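Side-chain contact in TRAP dicarboxylate transporter-DctP subunit (PDB 4NHB), which probably serves as the periplasmic solute-binding subunit of a TRAP transporter, capturing sn-glycerol-3-phosphate for uptake: residues A104-P109 with K125-I130. Residues are numbered along the deposited sequence; the frame is centred on the assembly and turned at random.
Sequences AMLETP and KTFDLI. With G3P (sn-glycerol-3-phosphate), chain P.
Two groups of Thr108 converge on the carbonyl oxygen of Met105: the side-chain hydroxyl gives the shorter bond, OG1 to O at 2.7 Å, and the backbone N adds a weak one. The hydroxyl approaches at a C=O...OG1 angle of 113°, tilted 18° from the carbonyl plane, and supplements that weak backbone bond where the 3-10 turn ends.

Toward helix 125-131 the turn offers backbone as well as side chain. Ile130 pushes its CD1 methyl against the peptide joining Met105 and Leu106, 3.9 Å from both Met105 C and Leu106 N. Its CG1 lies anti to the carbonyl carbon and the chain runs on extended (chi2 157°), carrying CD1 to that peptide, while CG2, anti to the backbone N, meets Leu106 CG at 4.1 Å. The two branched side chains cross at a slant, with Leu106 CD2 4.0 Å from Ile130 CD1. Met105 meets the same CD1 with its CB, at 4.2 Å, before the rest of its chain bends away. Leu106 CD2 also approaches the Phe127 ring obliquely, 4.4 Å from its CD1.

Glu107, which follows Leu106 in the chain, faces the pocket, where its OE2 accepts a 2.7 Å hydrogen bond from O1 of the bound sn-glycerol-3-phosphate. Consecutive residues thus divide the work, Leu106 packing on the helix and Glu107 binding the ligand. Thr94 and Tyr178 both hydrogen-bond to Glu107 OE1. In this periplasmic binding protein fold of the TRAP DctP family, the ligand-binding loop after strand 89-92 is touched by helices 115-122 (Met122 on Leu106), 125-131, 311-316 (Phe313 on Met105) and 320-329 (Leu324 on Met105), while strand 235-243 meets it through Ile237 N, bonded to Glu107 OE2.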
ATOM      1  N   ALA A 104      10.065   1.083  -3.671  1.00 12.40           N
ATOM      2  CA  ALA A 104       9.819   2.024  -2.571  1.00 15.86           C
ATOM      3  C   ALA A 104       9.219   3.316  -3.084  1.00 13.41           C
ATOM      4  O   ALA A 104       8.414   3.933  -2.412  1.00 10.07           O
ATOM      5  CB  ALA A 104      11.100   2.327  -1.810  1.00 14.11           C
ATOM      6  N   MET A 105       9.621   3.727  -4.278  1.00 11.12           N
ATOM      7  CA  MET A 105       9.168   5.002  -4.822  1.00  9.59           C
ATOM      8  C   MET A 105       7.679   5.059  -5.209  1.00 14.00           C
ATOM      9  O   MET A 105       7.177   6.148  -5.462  1.00 10.30           O
ATOM     10  CB  MET A 105      10.059   5.416  -5.989  1.00  9.71           C
ATOM     11  CG  MET A 105      11.515   5.617  -5.555  1.00 20.25           C
ATOM     12  SD  MET A 105      12.560   6.460  -6.775  1.00 16.05           S
ATOM     13  CE  MET A 105      12.139   8.134  -6.445  1.00 11.84           C
ATOM     14  N   LEU A 106       6.999   3.911  -5.214  1.00 12.70           N
ATOM     15  CA  LEU A 106       5.537   3.867  -5.333  1.00 14.21           C
ATOM     16  C   LEU A 106       4.901   4.716  -4.228  1.00 16.99           C
ATOM     17  O   LEU A 106       3.822   5.274  -4.414  1.00 17.31           O
ATOM     18  CB  LEU A 106       5.012   2.425  -5.278  1.00  8.10           C
ATOM     19  CG  LEU A 106       5.329   1.533  -6.515  1.00  7.94           C
ATOM     20  CD1 LEU A 106       5.098   0.016  -6.295  1.00 19.29           C
ATOM     21  CD2 LEU A 106       4.535   1.963  -7.703  1.00 12.95           C
ATOM     22  N   GLU A 107       5.580   4.806  -3.079  1.00 10.60           N
ATOM     23  CA  GLU A 107       5.098   5.575  -1.928  1.00  8.92           C
ATOM     24  C   GLU A 107       6.026   6.754  -1.526  1.00  8.55           C
ATOM     25  O   GLU A 107       6.146   7.084  -0.366  1.00  9.15           O
ATOM     26  CB  GLU A 107       4.842   4.612  -0.744  1.00  9.09           C
ATOM     27  CG  GLU A 107       3.760   3.606  -1.041  1.00 10.86           C
ATOM     28  CD  GLU A 107       3.429   2.642   0.092  1.00 10.68           C
ATOM     29  OE1 GLU A 107       4.257   2.466   1.018  1.00 10.80           O
ATOM     30  OE2 GLU A 107       2.315   2.038   0.030  1.00 11.64           O
ATOM     31  N   THR A 108       6.642   7.395  -2.524  1.00  9.58           N
ATOM     32  CA  THR A 108       7.504   8.582  -2.332  1.00 11.63           C
ATOM     33  C   THR A 108       6.769   9.619  -1.528  1.00 11.72           C
ATOM     34  O   THR A 108       5.671  10.065  -1.916  1.00 13.15           O
ATOM     35  CB  THR A 108       7.892   9.201  -3.706  1.00 10.43           C
ATOM     36  OG1 THR A 108       8.614   8.249  -4.475  1.00 11.72           O
ATOM     37  CG2 THR A 108       8.726  10.479  -3.561  1.00 11.83           C
ATOM     38  N   PRO A 109       7.322   9.990  -0.359  1.00 13.55           N
ATOM     39  CA  PRO A 109       6.577  10.957   0.439  1.00 12.99           C
ATOM     40  C   PRO A 109       6.440  12.292  -0.282  1.00 13.24           C
ATOM     41  O   PRO A 109       7.350  12.685  -0.988  1.00 16.28           O
ATOM     42  CB  PRO A 109       7.423  11.088   1.706  1.00 13.77           C
ATOM     43  CG  PRO A 109       8.150   9.774   1.817  1.00 11.20           C
ATOM     44  CD  PRO A 109       8.423   9.373   0.401  1.00 15.68           C
ATOM     45  N   LYS A 125       3.842   6.475 -17.034  1.00 19.03           N
ATOM     46  CA  LYS A 125       5.257   6.207 -17.196  1.00 17.17           C
ATOM     47  C   LYS A 125       5.942   5.978 -15.835  1.00 16.90           C
ATOM     48  O   LYS A 125       6.960   5.305 -15.757  1.00 13.50           O
ATOM     49  CB  LYS A 125       5.923   7.382 -17.926  1.00 28.00           C
ATOM     50  CG  LYS A 125       7.361   7.126 -18.389  1.00 37.46           C
ATOM     51  CD  LYS A 125       7.433   6.147 -19.583  1.00 45.30           C
ATOM     52  CE  LYS A 125       8.881   5.923 -20.071  1.00 43.33           C
ATOM     53  NZ  LYS A 125       9.671   7.184 -20.065  1.00 39.05           N
ATOM     54  N   THR A 126       5.398   6.567 -14.774  1.00 14.73           N
ATOM     55  CA  THR A 126       6.045   6.467 -13.460  1.00 12.99           C
ATOM     56  C   THR A 126       6.113   4.993 -13.013  1.00 11.47           C
ATOM     57  O   THR A 126       7.152   4.502 -12.563  1.00 17.82           O
ATOM     58  CB  THR A 126       5.312   7.268 -12.405  1.00 12.43           C
ATOM     59  OG1 THR A 126       5.214   8.642 -12.809  1.00 15.39           O
ATOM     60  CG2 THR A 126       6.072   7.191 -11.086  1.00 16.07           C
ATOM     61  N   PHE A 127       4.985   4.302 -13.135  1.00  8.91           N
ATOM     62  CA  PHE A 127       4.923   2.882 -12.815  1.00 11.92           C
ATOM     63  C   PHE A 127       5.850   2.060 -13.687  1.00 19.92           C
ATOM     64  O   PHE A 127       6.518   1.145 -13.215  1.00 19.41           O
ATOM     65  CB  PHE A 127       3.500   2.382 -13.031  1.00 14.64           C
ATOM     66  CG  PHE A 127       3.321   0.908 -12.751  1.00 16.57           C
ATOM     67  CD1 PHE A 127       2.973   0.479 -11.498  1.00 19.15           C
ATOM     68  CD2 PHE A 127       3.467  -0.041 -13.764  1.00 14.62           C
ATOM     69  CE1 PHE A 127       2.794  -0.863 -11.248  1.00 23.34           C
ATOM     70  CE2 PHE A 127       3.300  -1.387 -13.502  1.00 18.80           C
ATOM     71  CZ  PHE A 127       2.962  -1.790 -12.260  1.00 16.57           C
ATOM     72  N   ASP A 128       5.857   2.358 -14.982  1.00 12.88           N
ATOM     73  CA  ASP A 128       6.745   1.648 -15.902  1.00 21.04           C
ATOM     74  C   ASP A 128       8.206   1.799 -15.475  1.00 17.90           C
ATOM     75  O   ASP A 128       8.929   0.807 -15.414  1.00 21.10           O
ATOM     76  CB  ASP A 128       6.582   2.165 -17.335  1.00 26.00           C
ATOM     77  CG  ASP A 128       5.264   1.752 -17.966  1.00 23.46           C
ATOM     78  OD1 ASP A 128       4.484   1.022 -17.333  1.00 22.53           O
ATOM     79  OD2 ASP A 128       5.000   2.182 -19.106  1.00 29.24           O
ATOM     80  N   LEU A 129       8.625   3.026 -15.145  1.00 16.93           N
ATOM     81  CA  LEU A 129      10.017   3.264 -14.749  1.00 18.05           C
ATOM     82  C   LEU A 129      10.358   2.508 -13.471  1.00 13.96           C
ATOM     83  O   LEU A 129      11.421   1.927 -13.367  1.00 14.53           O
ATOM     84  CB  LEU A 129      10.308   4.757 -14.571  1.00 13.05           C
ATOM     85  CG  LEU A 129      10.325   5.534 -15.889  1.00 14.96           C
ATOM     86  CD1 LEU A 129      10.204   7.021 -15.651  1.00 13.36           C
ATOM     87  CD2 LEU A 129      11.625   5.203 -16.597  1.00 20.32           C
ATOM     88  N   ILE A 130       9.433   2.495 -12.518  1.00 14.81           N
ATOM     89  CA  ILE A 130       9.667   1.858 -11.231  1.00 16.43           C
ATOM     90  C   ILE A 130       9.760   0.342 -11.380  1.00 16.31           C
ATOM     91  O   ILE A 130      10.531  -0.303 -10.696  1.00 19.12           O
ATOM     92  CB  ILE A 130       8.518   2.200 -10.228  1.00 11.78           C
ATOM     93  CG1 ILE A 130       8.747   3.588  -9.621  1.00 10.24           C
ATOM     94  CG2 ILE A 130       8.420   1.100  -9.216  1.00 12.01           C
ATOM     95  CD1 ILE A 130       7.471   4.300  -9.063  1.00  8.08           C
TER
HETATM   96  O1  G3P P 414       2.832  -0.424   1.118  1.00  8.17           O
HETATM   97  C1  G3P P 414       3.415  -0.512   2.385  1.00  5.69           C
HETATM   98  C2  G3P P 414       2.330  -0.443   3.468  1.00  9.61           C
HETATM   99  O2  G3P P 414       1.421  -1.493   3.274  1.00  7.84           O
HETATM  100  C3  G3P P 414       2.984  -0.565   4.853  1.00  5.07           C
HETATM  101  O1P G3P P 414       2.174   0.064   5.794  1.00  6.91           O
HETATM  102  O4P G3P P 414       0.242  -1.414   5.678  1.00  8.98           O
HETATM  103  O2P G3P P 414       2.093  -1.931   7.346  1.00  4.76           O
HETATM  104  O3P G3P P 414       0.552  -0.015   7.758  1.00  7.17           O
HETATM  105  P   G3P P 414       1.213  -0.890   6.698  1.00  5.82           P